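Local coordinates for protein aminoacyl-tRNA synthetase (Cryptosporidium parvum, PDB 5F9Z) that probably charges tRNA(Pro) with proline at the expense of ATP, and binds the inhibitor halofuginone together with the ATP analogue AMPPNP, at residues W59-S64 with E200-T205; V282-H287 with K291-P296; V304-I309 with N324-I329; K320-E325 with F363-R368. All coordinates share one frame; numbering follows the deposited sequence.

Interaction 1 closes before interaction 2 opens, and both precede interactions 3 and 4, which overlap on helix 317-332 and share Asn324 and Glu325. Interactions 1 and 2, centres about 13 Å apart, belong to the catalytic body that binds the ATP analogue and are joined where His287 NE2 meets Leu203 O. Interactions 3 and 4, centres about 6 Å apart, pack helix 317-332 on the neighbouring parallel strands 304-308 and 361-365 of a mixed sheet in the anticodon-binding domain, the module that probably recognises the tRNA anticodon. Segment 291-296 lies on the connection between the two regions, with interaction 2 about 24 Å from interaction 3 by centres.

Interaction 1. Residues W59-S64 with E200-T205; sequences WETIQS and EDLLAT
Ile62, in the middle of helix 53-71, stands over the C-terminal end of helix 181-202, its CA 7.7 Å from the CA of Leu202, the closest CA pair of the two segments. The contact is made by three branched aliphatic side chains, with Thr61 at its margin. Leu202 reaches straight across: with its CG anti to the backbone N (chi1 -171°), CD2 is carried onto the helix surface and rests 3.9 Å from Ile62 CA and equally close to Ile62 CG1. The other branch, CD1, lies 4.3 Å from Thr61 CG2, while the Thr61 hydroxyl is hydrogen-bonded back to Phe57 O. Leu203 meets Ile62 at about a right angle, and its CD2 approaches Ile62 CD1 to 3.8 Å. Ile62 CG1 faces the CD2 methyls of both leucines, which lie side by side, while CD1 meets Leu203 alone.

Here the side of one helix packs on the C-terminal end of another, within the catalytic core of a class II aminoacyl-tRNA synthetase, and the side chain of Leu203 lies about 11 Å from the bound AMPPNP. Helix 181-202 finishes here with a wider pi-type turn, after which Ala204 leaves helical geometry with a positive phi of 56°. Thr205 OG1 folds back to donate a hydrogen bond of 3.0 Å to Leu203 O, approaching from well above the carbonyl plane. That oxygen also accepts from His287 NE2, and Leu202 O accepts from Gln405 NE2 of helix 393-417. Leu275 of strand 265-276 packs against Ile62, and Val299 touches both leucines.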
loop_
_atom_site.group_PDB
_atom_site.type_symbol
_atom_site.label_atom_id
_atom_site.label_comp_id
_atom_site.label_asym_id
_atom_site.label_seq_id
_atom_site.Cartn_x
_atom_site.Cartn_y
_atom_site.Cartn_z
ATOM N N TRP A 59 9.444 -2.576 -0.193
ATOM C CA TRP A 59 8.866 -3.178 1.004
ATOM C C TRP A 59 9.799 -3.036 2.198
ATOM O O TRP A 59 9.344 -2.797 3.323
ATOM C CB TRP A 59 8.534 -4.649 0.756
ATOM C CG TRP A 59 7.951 -5.313 1.963
ATOM C CD1 TRP A 59 8.537 -6.276 2.733
ATOM C CD2 TRP A 59 6.676 -5.043 2.556
ATOM N NE1 TRP A 59 7.698 -6.631 3.763
ATOM C CE2 TRP A 59 6.549 -5.888 3.676
ATOM C CE3 TRP A 59 5.626 -4.173 2.244
ATOM C CZ2 TRP A 59 5.415 -5.889 4.486
ATOM C CZ3 TRP A 59 4.502 -4.175 3.049
ATOM C CH2 TRP A 59 4.405 -5.028 4.156
ATOM N N GLU A 60 11.109 -3.182 1.974
ATOM C CA GLU A 60 12.070 -2.963 3.050
ATOM C C GLU A 60 12.017 -1.527 3.549
ATOM O O GLU A 60 12.199 -1.271 4.745
ATOM C CB GLU A 60 13.481 -3.314 2.577
ATOM C CG GLU A 60 13.721 -4.799 2.400
ATOM C CD GLU A 60 15.149 -5.114 2.001
ATOM O OE1 GLU A 60 15.694 -4.411 1.123
ATOM O OE2 GLU A 60 15.729 -6.059 2.575
ATOM N N THR A 61 11.771 -0.575 2.647
ATOM C CA THR A 61 11.616 0.816 3.060
ATOM C C THR A 61 10.315 1.009 3.829
ATOM O O THR A 61 10.294 1.667 4.876
ATOM C CB THR A 61 11.664 1.735 1.840
ATOM O OG1 THR A 61 12.872 1.493 1.108
ATOM C CG2 THR A 61 11.623 3.194 2.269
ATOM N N ILE A 62 9.218 0.442 3.321
ATOM C CA ILE A 62 7.953 0.473 4.051
ATOM C C ILE A 62 8.113 -0.184 5.414
ATOM O O ILE A 62 7.626 0.327 6.430
ATOM C CB ILE A 62 6.842 -0.204 3.226
ATOM C CG1 ILE A 62 6.514 0.619 1.979
ATOM C CG2 ILE A 62 5.594 -0.412 4.074
ATOM C CD1 ILE A 62 5.521 -0.050 1.053
ATOM N N GLN A 63 8.808 -1.324 5.458
ATOM C CA GLN A 63 9.025 -2.008 6.727
ATOM C C GLN A 63 9.893 -1.178 7.665
ATOM O O GLN A 63 9.591 -1.065 8.857
ATOM C CB GLN A 63 9.655 -3.379 6.483
ATOM C CG GLN A 63 9.991 -4.141 7.753
ATOM C CD GLN A 63 10.446 -5.560 7.478
ATOM O OE1 GLN A 63 10.375 -6.039 6.345
ATOM N NE2 GLN A 63 10.918 -6.242 8.517
ATOM N N SER A 64 10.967 -0.580 7.142
ATOM C CA SER A 64 11.861 0.205 7.986
ATOM C C SER A 64 11.157 1.425 8.566
ATOM O O SER A 64 11.308 1.732 9.754
ATOM C CB SER A 64 13.093 0.632 7.187
ATOM O OG SER A 64 13.847 1.598 7.896
ATOM N N GLU A 200 0.534 8.119 2.199
ATOM C CA GLU A 200 0.568 9.489 1.702
ATOM C C GLU A 200 1.947 10.131 1.835
ATOM O O GLU A 200 2.424 10.775 0.896
ATOM C CB GLU A 200 -0.486 10.336 2.425
ATOM C CG GLU A 200 -1.912 9.853 2.203
ATOM C CD GLU A 200 -2.936 10.962 2.335
ATOM O OE1 GLU A 200 -4.148 10.664 2.274
ATOM O OE2 GLU A 200 -2.532 12.132 2.494
ATOM N N ASP A 201 2.600 9.975 2.988
ATOM C CA ASP A 201 3.895 10.618 3.182
ATOM C C ASP A 201 5.021 9.839 2.511
ATOM O O ASP A 201 5.947 10.440 1.955
ATOM C CB ASP A 201 4.185 10.790 4.674
ATOM C CG ASP A 201 3.198 11.714 5.356
ATOM O OD1 ASP A 201 2.787 12.714 4.730
ATOM O OD2 ASP A 201 2.830 11.441 6.518
ATOM N N LEU A 202 4.960 8.510 2.550
ATOM C CA LEU A 202 6.032 7.687 2.002
ATOM C C LEU A 202 5.758 7.270 0.559
ATOM O O LEU A 202 6.625 7.418 -0.308
ATOM C CB LEU A 202 6.244 6.451 2.882
ATOM C CG LEU A 202 7.463 5.578 2.577
ATOM C CD1 LEU A 202 8.749 6.301 2.951
ATOM C CD2 LEU A 202 7.364 4.239 3.294
ATOM N N LEU A 203 4.562 6.754 0.285
ATOM C CA LEU A 203 4.214 6.255 -1.038
ATOM C C LEU A 203 3.520 7.295 -1.910
ATOM O O LEU A 203 3.210 6.997 -3.068
ATOM C CB LEU A 203 3.322 5.015 -0.913
ATOM C CG LEU A 203 3.875 3.871 -0.061
ATOM C CD1 LEU A 203 2.878 2.728 0.003
ATOM C CD2 LEU A 203 5.211 3.391 -0.601
ATOM N N ALA A 204 3.267 8.496 -1.382
ATOM C CA ALA A 204 2.603 9.570 -2.126
ATOM C C ALA A 204 1.253 9.121 -2.680
ATOM O O ALA A 204 0.790 9.618 -3.710
ATOM C CB ALA A 204 3.498 10.103 -3.250
ATOM N N THR A 205 0.606 8.181 -1.992
ATOM C CA THR A 205 -0.651 7.607 -2.446
ATOM C C THR A 205 -1.785 8.100 -1.563
ATOM O O THR A 205 -1.760 7.862 -0.345
ATOM C CB THR A 205 -0.583 6.081 -2.423
ATOM O OG1 THR A 205 0.535 5.641 -3.206
ATOM C CG2 THR A 205 -1.861 5.484 -2.993
#

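Interaction 2. Residues V282-H287 with K291-P296; sequences VMIMTH and KGLVLP
His287, the last residue of helix 278-287, presses against Val294 and Pro296 of the irregular chain that runs back past the helix. The packing is tightest here. His287 CB sits 3.2 Å from Val294 O, and in return Val294 CB comes equally close to His287 O, so each residue puts its beta carbon against the other's carbonyl oxygen. The His287 and Pro296 side chains cross at about a right angle, with His287 CD2 4.0 Å from Pro296 CG. Met283 CG is in the plane of the imidazole at its edge, and the Thr286 methyl CG2 covers one face towards the rim. These neighbours, with the hydrogen bond from NE2 to Leu203 O, probably fix the ring's rotation. Met283 bends at chi2 (-90°) and chi3, which brings its sulfur beside the proline: SD is 3.6 Å from Pro296 CD and 3.8 Å from Leu295 CD2.

The middle of the interface is looser, though still buried. No direct hydrogen bond joins the two backbones; instead a water accepts from Val294 N at 2.7 Å and donates weakly to Ile284 O. Beyond it a single methyl, Leu293 CD2, bears on Ile284 CG2 at 3.7 Å.

The irregular segment 291-296 lies against the C-terminal half of helix 278-287, on the way to strand 304-308. Helix 53-71 adds Trp54 and Ile58 against the leucines and Met283, helix 26-36 packs Tyr30 on Ile284 and Val33 on Leu293, and helix 393-417 brings Leu408 against His287 and Val294.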
loop_
_atom_site.group_PDB
_atom_site.type_symbol
_atom_site.label_atom_id
_atom_site.label_comp_id
_atom_site.label_asym_id
_atom_site.label_seq_id
_atom_site.Cartn_x
_atom_site.Cartn_y
_atom_site.Cartn_z
ATOM N N VAL A 282 -0.607 -0.669 -5.138
ATOM C CA VAL A 282 -1.422 0.543 -5.190
ATOM C C VAL A 282 -0.562 1.742 -5.567
ATOM O O VAL A 282 -0.985 2.611 -6.341
ATOM C CB VAL A 282 -2.140 0.763 -3.845
ATOM C CG1 VAL A 282 -3.032 1.995 -3.912
ATOM C CG2 VAL A 282 -2.948 -0.468 -3.465
ATOM N N MET A 283 0.661 1.803 -5.036
ATOM C CA MET A 283 1.565 2.898 -5.372
ATOM C C MET A 283 1.982 2.841 -6.837
ATOM O O MET A 283 2.089 3.881 -7.497
ATOM C CB MET A 283 2.785 2.861 -4.450
ATOM C CG MET A 283 3.845 3.912 -4.741
ATOM S SD MET A 283 5.086 3.346 -5.921
ATOM C CE MET A 283 5.667 1.860 -5.109
ATOM N N ILE A 284 2.220 1.636 -7.361
ATOM C CA ILE A 284 2.600 1.489 -8.766
ATOM C C ILE A 284 1.473 1.966 -9.673
ATOM O O ILE A 284 1.690 2.748 -10.607
ATOM C CB ILE A 284 2.981 0.029 -9.070
ATOM C CG1 ILE A 284 4.240 -0.372 -8.303
ATOM C CG2 ILE A 284 3.177 -0.172 -10.565
ATOM C CD1 ILE A 284 4.434 -1.870 -8.210
ATOM N N MET A 285 0.249 1.500 -9.410
ATOM C CA MET A 285 -0.885 1.869 -10.252
ATOM C C MET A 285 -1.187 3.357 -10.172
ATOM O O MET A 285 -1.686 3.943 -11.141
ATOM C CB MET A 285 -2.118 1.059 -9.849
ATOM C CG MET A 285 -1.952 -0.444 -9.993
ATOM S SD MET A 285 -3.388 -1.349 -9.388
ATOM C CE MET A 285 -2.974 -3.016 -9.891
ATOM N N THR A 286 -0.890 3.987 -9.035
ATOM C CA THR A 286 -1.220 5.396 -8.855
ATOM C C THR A 286 -0.331 6.292 -9.711
ATOM O O THR A 286 -0.820 7.201 -10.390
ATOM C CB THR A 286 -1.099 5.776 -7.378
ATOM O OG1 THR A 286 -2.008 4.988 -6.599
ATOM C CG2 THR A 286 -1.416 7.244 -7.180
ATOM N N HIS A 287 0.979 6.045 -9.699
ATOM C CA HIS A 287 1.937 6.972 -10.288
ATOM C C HIS A 287 2.454 6.548 -11.656
ATOM O O HIS A 287 2.870 7.412 -12.435
ATOM C CB HIS A 287 3.133 7.161 -9.349
ATOM C CG HIS A 287 2.753 7.597 -7.968
ATOM N ND1 HIS A 287 2.082 8.774 -7.718
ATOM C CD2 HIS A 287 2.956 7.016 -6.762
ATOM C CE1 HIS A 287 1.885 8.897 -6.418
ATOM N NE2 HIS A 287 2.406 7.844 -5.815
ATOM N N LYS A 291 5.463 5.255 -19.824
ATOM C CA LYS A 291 6.885 4.951 -19.903
ATOM C C LYS A 291 7.310 3.872 -18.920
ATOM O O LYS A 291 8.399 3.306 -19.074
ATOM C CB LYS A 291 7.719 6.209 -19.651
ATOM C CG LYS A 291 7.466 7.333 -20.632
ATOM C CD LYS A 291 8.356 8.519 -20.321
ATOM C CE LYS A 291 8.099 9.660 -21.280
ATOM N NZ LYS A 291 9.047 10.781 -21.054
ATOM N N GLY A 292 6.486 3.580 -17.918
ATOM C CA GLY A 292 6.821 2.581 -16.925
ATOM C C GLY A 292 6.586 3.060 -15.509
ATOM O O GLY A 292 5.644 3.815 -15.248
ATOM N N LEU A 293 7.442 2.631 -14.587
ATOM C CA LEU A 293 7.297 3.011 -13.191
ATOM C C LEU A 293 7.504 4.508 -13.000
ATOM O O LEU A 293 8.286 5.150 -13.706
ATOM C CB LEU A 293 8.298 2.255 -12.318
ATOM C CG LEU A 293 8.044 0.790 -11.974
ATOM C CD1 LEU A 293 9.223 0.257 -11.188
ATOM C CD2 LEU A 293 6.762 0.645 -11.175
ATOM N N VAL A 294 6.782 5.060 -12.031
ATOM C CA VAL A 294 7.061 6.375 -11.470
ATOM C C VAL A 294 7.081 6.185 -9.962
ATOM O O VAL A 294 6.037 5.935 -9.349
ATOM C CB VAL A 294 6.026 7.431 -11.879
ATOM C CG1 VAL A 294 6.275 8.727 -11.127
ATOM C CG2 VAL A 294 6.074 7.669 -13.381
ATOM N N LEU A 295 8.260 6.279 -9.369
ATOM C CA LEU A 295 8.352 5.962 -7.957
ATOM C C LEU A 295 8.553 7.222 -7.129
ATOM O O LEU A 295 9.279 8.130 -7.548
ATOM C CB LEU A 295 9.510 4.992 -7.693
ATOM C CG LEU A 295 9.432 3.668 -8.455
ATOM C CD1 LEU A 295 10.693 2.849 -8.250
ATOM C CD2 LEU A 295 8.203 2.880 -8.029
ATOM N N PRO A 296 7.912 7.314 -5.968
ATOM C CA PRO A 296 8.207 8.409 -5.045
ATOM C C PRO A 296 9.661 8.360 -4.618
ATOM O O PRO A 296 10.210 7.272 -4.388
ATOM C CB PRO A 296 7.266 8.138 -3.860
ATOM C CG PRO A 296 6.171 7.300 -4.428
ATOM C CD PRO A 296 6.820 6.455 -5.481
HETATM O O HOH W 1 4.880 3.616 -10.728
#

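Interaction 3. Residues V304-I309 with N324-I329; sequences VIIIPI and NEVECI
The flat group that Ile306 meets is not a ring but the peptide joining Val326 to Glu327: the terminal methyl CD1 stands over one face of it, almost directly above Glu327 N at 3.8 Å. The same methyl touches Val326 CG1 at 3.7 Å and Glu327 CB at 4.0 Å, and thus rests on the helix backbone with a beta carbon and a branch to either hand. Ile306 can reach so far because its chain is extended at chi2 (-179°), which sends CD1 straight out from the strand, and meets Val326 at a slant. The two elements belong to a beta-alpha-beta unit of the anticodon-binding domain, in which strand 304-308 leads through helix 317-332 to the parallel strand 337-339, and here the helix covers one face of the sheet. Their nearest CA atoms, those of Ile306 and Glu327, are 7.8 Å apart, a spacing bridged by the one isoleucine. Val326 also packs on Phe363 of strand 361-365, whereas the aliphatic part of Glu327 leans on Val337 and Ile339 and its carboxylate makes a long, weak ion pair with Lys331.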
loop_
_atom_site.group_PDB
_atom_site.type_symbol
_atom_site.label_atom_id
_atom_site.label_comp_id
_atom_site.label_asym_id
_atom_site.label_seq_id
_atom_site.Cartn_x
_atom_site.Cartn_y
_atom_site.Cartn_z
ATOM N N VAL A 304 18.717 8.941 -8.211
ATOM C CA VAL A 304 19.431 9.623 -9.283
ATOM C C VAL A 304 20.327 8.614 -9.984
ATOM O O VAL A 304 21.112 7.916 -9.334
ATOM C CB VAL A 304 20.269 10.804 -8.759
ATOM C CG1 VAL A 304 21.066 11.428 -9.893
ATOM C CG2 VAL A 304 19.378 11.842 -8.092
ATOM N N ILE A 305 20.212 8.536 -11.307
ATOM C CA ILE A 305 21.110 7.738 -12.130
ATOM C C ILE A 305 21.979 8.696 -12.934
ATOM O O ILE A 305 21.468 9.612 -13.589
ATOM C CB ILE A 305 20.340 6.758 -13.038
ATOM C CG1 ILE A 305 21.313 5.895 -13.844
ATOM C CG2 ILE A 305 19.353 7.484 -13.948
ATOM C CD1 ILE A 305 22.095 4.917 -12.997
ATOM N N ILE A 306 23.292 8.512 -12.850
ATOM C CA ILE A 306 24.250 9.370 -13.536
ATOM C C ILE A 306 24.643 8.670 -14.828
ATOM O O ILE A 306 25.294 7.620 -14.807
ATOM C CB ILE A 306 25.474 9.668 -12.661
ATOM C CG1 ILE A 306 25.042 10.335 -11.353
ATOM C CG2 ILE A 306 26.458 10.555 -13.409
ATOM C CD1 ILE A 306 26.195 10.681 -10.435
ATOM N N ILE A 307 24.245 9.248 -15.957
ATOM C CA ILE A 307 24.490 8.642 -17.262
ATOM C C ILE A 307 25.462 9.516 -18.046
ATOM O O ILE A 307 25.048 10.517 -18.648
ATOM C CB ILE A 307 23.177 8.440 -18.034
ATOM C CG1 ILE A 307 22.192 7.620 -17.198
ATOM C CG2 ILE A 307 23.442 7.760 -19.366
ATOM C CD1 ILE A 307 20.846 7.422 -17.857
ATOM N N PRO A 308 26.753 9.190 -18.058
ATOM C CA PRO A 308 27.692 9.959 -18.881
ATOM C C PRO A 308 27.468 9.687 -20.360
ATOM O O PRO A 308 27.224 8.551 -20.772
ATOM C CB PRO A 308 29.064 9.458 -18.417
ATOM C CG PRO A 308 28.799 8.085 -17.892
ATOM C CD PRO A 308 27.428 8.139 -17.278
ATOM N N ILE A 309 27.545 10.750 -21.158
ATOM C CA ILE A 309 27.358 10.637 -22.601
ATOM C C ILE A 309 28.565 9.930 -23.200
ATOM O O ILE A 309 29.584 10.561 -23.505
ATOM C CB ILE A 309 27.144 12.015 -23.251
ATOM C CG1 ILE A 309 26.012 12.762 -22.546
ATOM C CG2 ILE A 309 26.837 11.861 -24.732
ATOM C CD1 ILE A 309 24.716 11.995 -22.512
ATOM N N ASN A 324 32.091 10.837 -10.410
ATOM C CA ASN A 324 32.418 10.460 -9.039
ATOM C C ASN A 324 32.211 11.629 -8.084
ATOM O O ASN A 324 31.760 11.438 -6.949
ATOM C CB ASN A 324 33.855 9.949 -8.956
ATOM C CG ASN A 324 34.033 8.595 -9.615
ATOM O OD1 ASN A 324 33.065 7.865 -9.831
ATOM N ND2 ASN A 324 35.276 8.249 -9.930
ATOM N N GLU A 325 32.538 12.847 -8.523
ATOM C CA GLU A 325 32.314 14.021 -7.686
ATOM C C GLU A 325 30.826 14.236 -7.438
ATOM O O GLU A 325 30.403 14.483 -6.304
ATOM C CB GLU A 325 32.939 15.257 -8.335
ATOM C CG GLU A 325 32.597 16.561 -7.630
ATOM C CD GLU A 325 33.270 17.763 -8.262
ATOM O OE1 GLU A 325 33.577 18.726 -7.529
ATOM O OE2 GLU A 325 33.497 17.742 -9.490
ATOM N N VAL A 326 30.014 14.138 -8.494
ATOM C CA VAL A 326 28.569 14.282 -8.340
ATOM C C VAL A 326 28.012 13.161 -7.471
ATOM O O VAL A 326 27.162 13.393 -6.601
ATOM C CB VAL A 326 27.886 14.326 -9.720
ATOM C CG1 VAL A 326 26.374 14.291 -9.569
ATOM C CG2 VAL A 326 28.316 15.566 -10.485
ATOM N N GLU A 327 28.483 11.930 -7.688
ATOM C CA GLU A 327 28.023 10.808 -6.875
ATOM C C GLU A 327 28.422 10.985 -5.415
ATOM O O GLU A 327 27.661 10.628 -4.507
ATOM C CB GLU A 327 28.580 9.496 -7.426
ATOM C CG GLU A 327 28.099 8.258 -6.689
ATOM C CD GLU A 327 28.781 6.991 -7.165
ATOM O OE1 GLU A 327 29.931 7.077 -7.647
ATOM O OE2 GLU A 327 28.167 5.908 -7.062
ATOM N N CYS A 328 29.614 11.534 -5.169
ATOM C CA CYS A 328 30.051 11.770 -3.797
ATOM C C CYS A 328 29.210 12.848 -3.127
ATOM O O CYS A 328 28.866 12.730 -1.945
ATOM C CB CYS A 328 31.531 12.152 -3.775
ATOM S SG CYS A 328 32.170 12.569 -2.137
ATOM N N ILE A 329 28.869 13.906 -3.866
ATOM C CA ILE A 329 28.036 14.967 -3.309
ATOM C C ILE A 329 26.645 14.439 -2.980
ATOM O O ILE A 329 26.077 14.759 -1.928
ATOM C CB ILE A 329 27.976 16.159 -4.283
ATOM C CG1 ILE A 329 29.352 16.816 -4.408
ATOM C CG2 ILE A 329 26.938 17.174 -3.828
ATOM C CD1 ILE A 329 29.401 17.932 -5.426
#

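Interaction 4. Residues K320-E325 with F363-R368; sequences KKICNE and FEVGPR
Val365, at the end of strand 361-365, overlaps two consecutive residues of helix 317-332 with one methyl. Its CG1, anti to the backbone N (chi1 -179°), projects to the helix and lies 4.0 Å from Ile322 CG2 and 4.2 Å from Cys323 SG. The valine's CB is also 4.2 Å from that sulfur, so the sulfur lies alongside the branch point, whereas Ile322 CG2 reaches only the CG1 methyl. Ile322 crosses the valine obliquely and offers only its shorter branch; the longer one points away from Val365, outward from the helix, and the side chain packs on Arg373 and Ile390.

The nearest CA atoms, those of Cys323 and Val365, are 7.5 Å apart. The contact seats the helix on the central strand of the five-stranded mixed sheet of the anticodon-binding domain, just where that strand gives way, through Gly366 at the N-cap, to helix 367-372. Cys323 also touches Ile306 and Pro308 of the adjacent parallel strand, and Val375 of the antiparallel neighbour reaches Val365. At the strand end Val365 O accepts a hydrogen bond from Gln319 NE2, a second tie to the same helix.

Across the segments there is no hydrogen bond or charge pair: the sulfur acts as one more apolar surface beside the methyls, which implies that helix and strand are held by van der Waals contact and the burial of hydrophobic groups.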
loop_
_atom_site.group_PDB
_atom_site.type_symbol
_atom_site.label_atom_id
_atom_site.label_comp_id
_atom_site.label_asym_id
_atom_site.label_seq_id
_atom_site.Cartn_x
_atom_site.Cartn_y
_atom_site.Cartn_z
ATOM N N LYS A 320 34.856 10.565 -15.775
ATOM C CA LYS A 320 34.661 9.730 -14.594
ATOM C C LYS A 320 34.874 10.522 -13.312
ATOM O O LYS A 320 34.243 10.229 -12.290
ATOM C CB LYS A 320 35.607 8.528 -14.634
ATOM N N LYS A 321 35.751 11.526 -13.349
ATOM C CA LYS A 321 36.014 12.332 -12.163
ATOM C C LYS A 321 34.821 13.218 -11.822
ATOM O O LYS A 321 34.516 13.432 -10.644
ATOM C CB LYS A 321 37.274 13.168 -12.382
ATOM C CG LYS A 321 37.762 13.930 -11.168
ATOM C CD LYS A 321 39.106 14.575 -11.466
ATOM C CE LYS A 321 39.434 15.671 -10.473
ATOM N NZ LYS A 321 39.994 16.864 -11.170
ATOM N N ILE A 322 34.133 13.740 -12.841
ATOM C CA ILE A 322 32.944 14.549 -12.594
ATOM C C ILE A 322 31.809 13.682 -12.064
ATOM O O ILE A 322 31.096 14.071 -11.132
ATOM C CB ILE A 322 32.536 15.304 -13.872
ATOM C CG1 ILE A 322 33.534 16.424 -14.169
ATOM C CG2 ILE A 322 31.129 15.868 -13.741
ATOM C CD1 ILE A 322 33.617 17.470 -13.077
ATOM N N CYS A 323 31.627 12.492 -12.643
ATOM C CA CYS A 323 30.575 11.595 -12.173
ATOM C C CYS A 323 30.833 11.143 -10.741
ATOM O O CYS A 323 29.902 11.067 -9.930
ATOM C CB CYS A 323 30.456 10.390 -13.105
ATOM S SG CYS A 323 29.991 10.804 -14.801
ATOM N N ASN A 324 32.091 10.837 -10.410
ATOM C CA ASN A 324 32.418 10.460 -9.039
ATOM C C ASN A 324 32.211 11.629 -8.084
ATOM O O ASN A 324 31.760 11.438 -6.949
ATOM C CB ASN A 324 33.855 9.949 -8.956
ATOM C CG ASN A 324 34.033 8.595 -9.615
ATOM O OD1 ASN A 324 33.065 7.865 -9.831
ATOM N ND2 ASN A 324 35.276 8.249 -9.930
ATOM N N GLU A 325 32.538 12.847 -8.523
ATOM C CA GLU A 325 32.314 14.021 -7.686
ATOM C C GLU A 325 30.826 14.236 -7.438
ATOM O O GLU A 325 30.403 14.483 -6.304
ATOM C CB GLU A 325 32.939 15.257 -8.335
ATOM C CG GLU A 325 32.597 16.561 -7.630
ATOM C CD GLU A 325 33.270 17.763 -8.262
ATOM O OE1 GLU A 325 33.577 18.726 -7.529
ATOM O OE2 GLU A 325 33.497 17.742 -9.490
ATOM N N PHE A 363 21.029 12.141 -14.604
ATOM C CA PHE A 363 22.046 13.149 -14.865
ATOM C C PHE A 363 22.759 12.788 -16.160
ATOM O O PHE A 363 23.361 11.714 -16.262
ATOM C CB PHE A 363 23.050 13.244 -13.715
ATOM C CG PHE A 363 22.490 13.849 -12.455
ATOM C CD1 PHE A 363 21.180 14.297 -12.395
ATOM C CD2 PHE A 363 23.287 13.982 -11.329
ATOM C CE1 PHE A 363 20.674 14.852 -11.234
ATOM C CE2 PHE A 363 22.790 14.540 -10.169
ATOM C CZ PHE A 363 21.481 14.974 -10.121
ATOM N N GLU A 364 22.683 13.677 -17.144
ATOM C CA GLU A 364 23.397 13.517 -18.403
ATOM C C GLU A 364 24.689 14.322 -18.323
ATOM O O GLU A 364 24.651 15.548 -18.170
ATOM C CB GLU A 364 22.535 13.973 -19.578
ATOM C CG GLU A 364 21.198 13.254 -19.664
ATOM C CD GLU A 364 20.325 13.768 -20.789
ATOM O OE1 GLU A 364 20.750 14.706 -21.496
ATOM O OE2 GLU A 364 19.210 13.233 -20.967
ATOM N N VAL A 365 25.822 13.634 -18.414
ATOM C CA VAL A 365 27.136 14.245 -18.240
ATOM C C VAL A 365 27.898 14.067 -19.547
ATOM O O VAL A 365 28.460 12.997 -19.810
ATOM C CB VAL A 365 27.904 13.641 -17.060
ATOM C CG1 VAL A 365 29.256 14.322 -16.903
ATOM C CG2 VAL A 365 27.088 13.764 -15.781
ATOM N N GLY A 366 27.922 15.114 -20.367
ATOM C CA GLY A 366 28.670 15.104 -21.600
ATOM C C GLY A 366 29.769 16.146 -21.595
ATOM O O GLY A 366 30.034 16.791 -20.577
ATOM N N PRO A 367 30.446 16.312 -22.737
ATOM C CA PRO A 367 31.498 17.343 -22.824
ATOM C C PRO A 367 31.055 18.720 -22.350
ATOM O O PRO A 367 31.777 19.371 -21.585
ATOM C CB PRO A 367 31.855 17.347 -24.318
ATOM C CG PRO A 367 31.368 16.040 -24.869
ATOM C CD PRO A 367 30.508 15.350 -23.850
ATOM N N ARG A 368 29.882 19.183 -22.790
ATOM C CA ARG A 368 29.405 20.499 -22.376
ATOM C C ARG A 368 29.168 20.563 -20.874
ATOM O O ARG A 368 29.377 21.614 -20.257
ATOM C CB ARG A 368 28.123 20.855 -23.130
#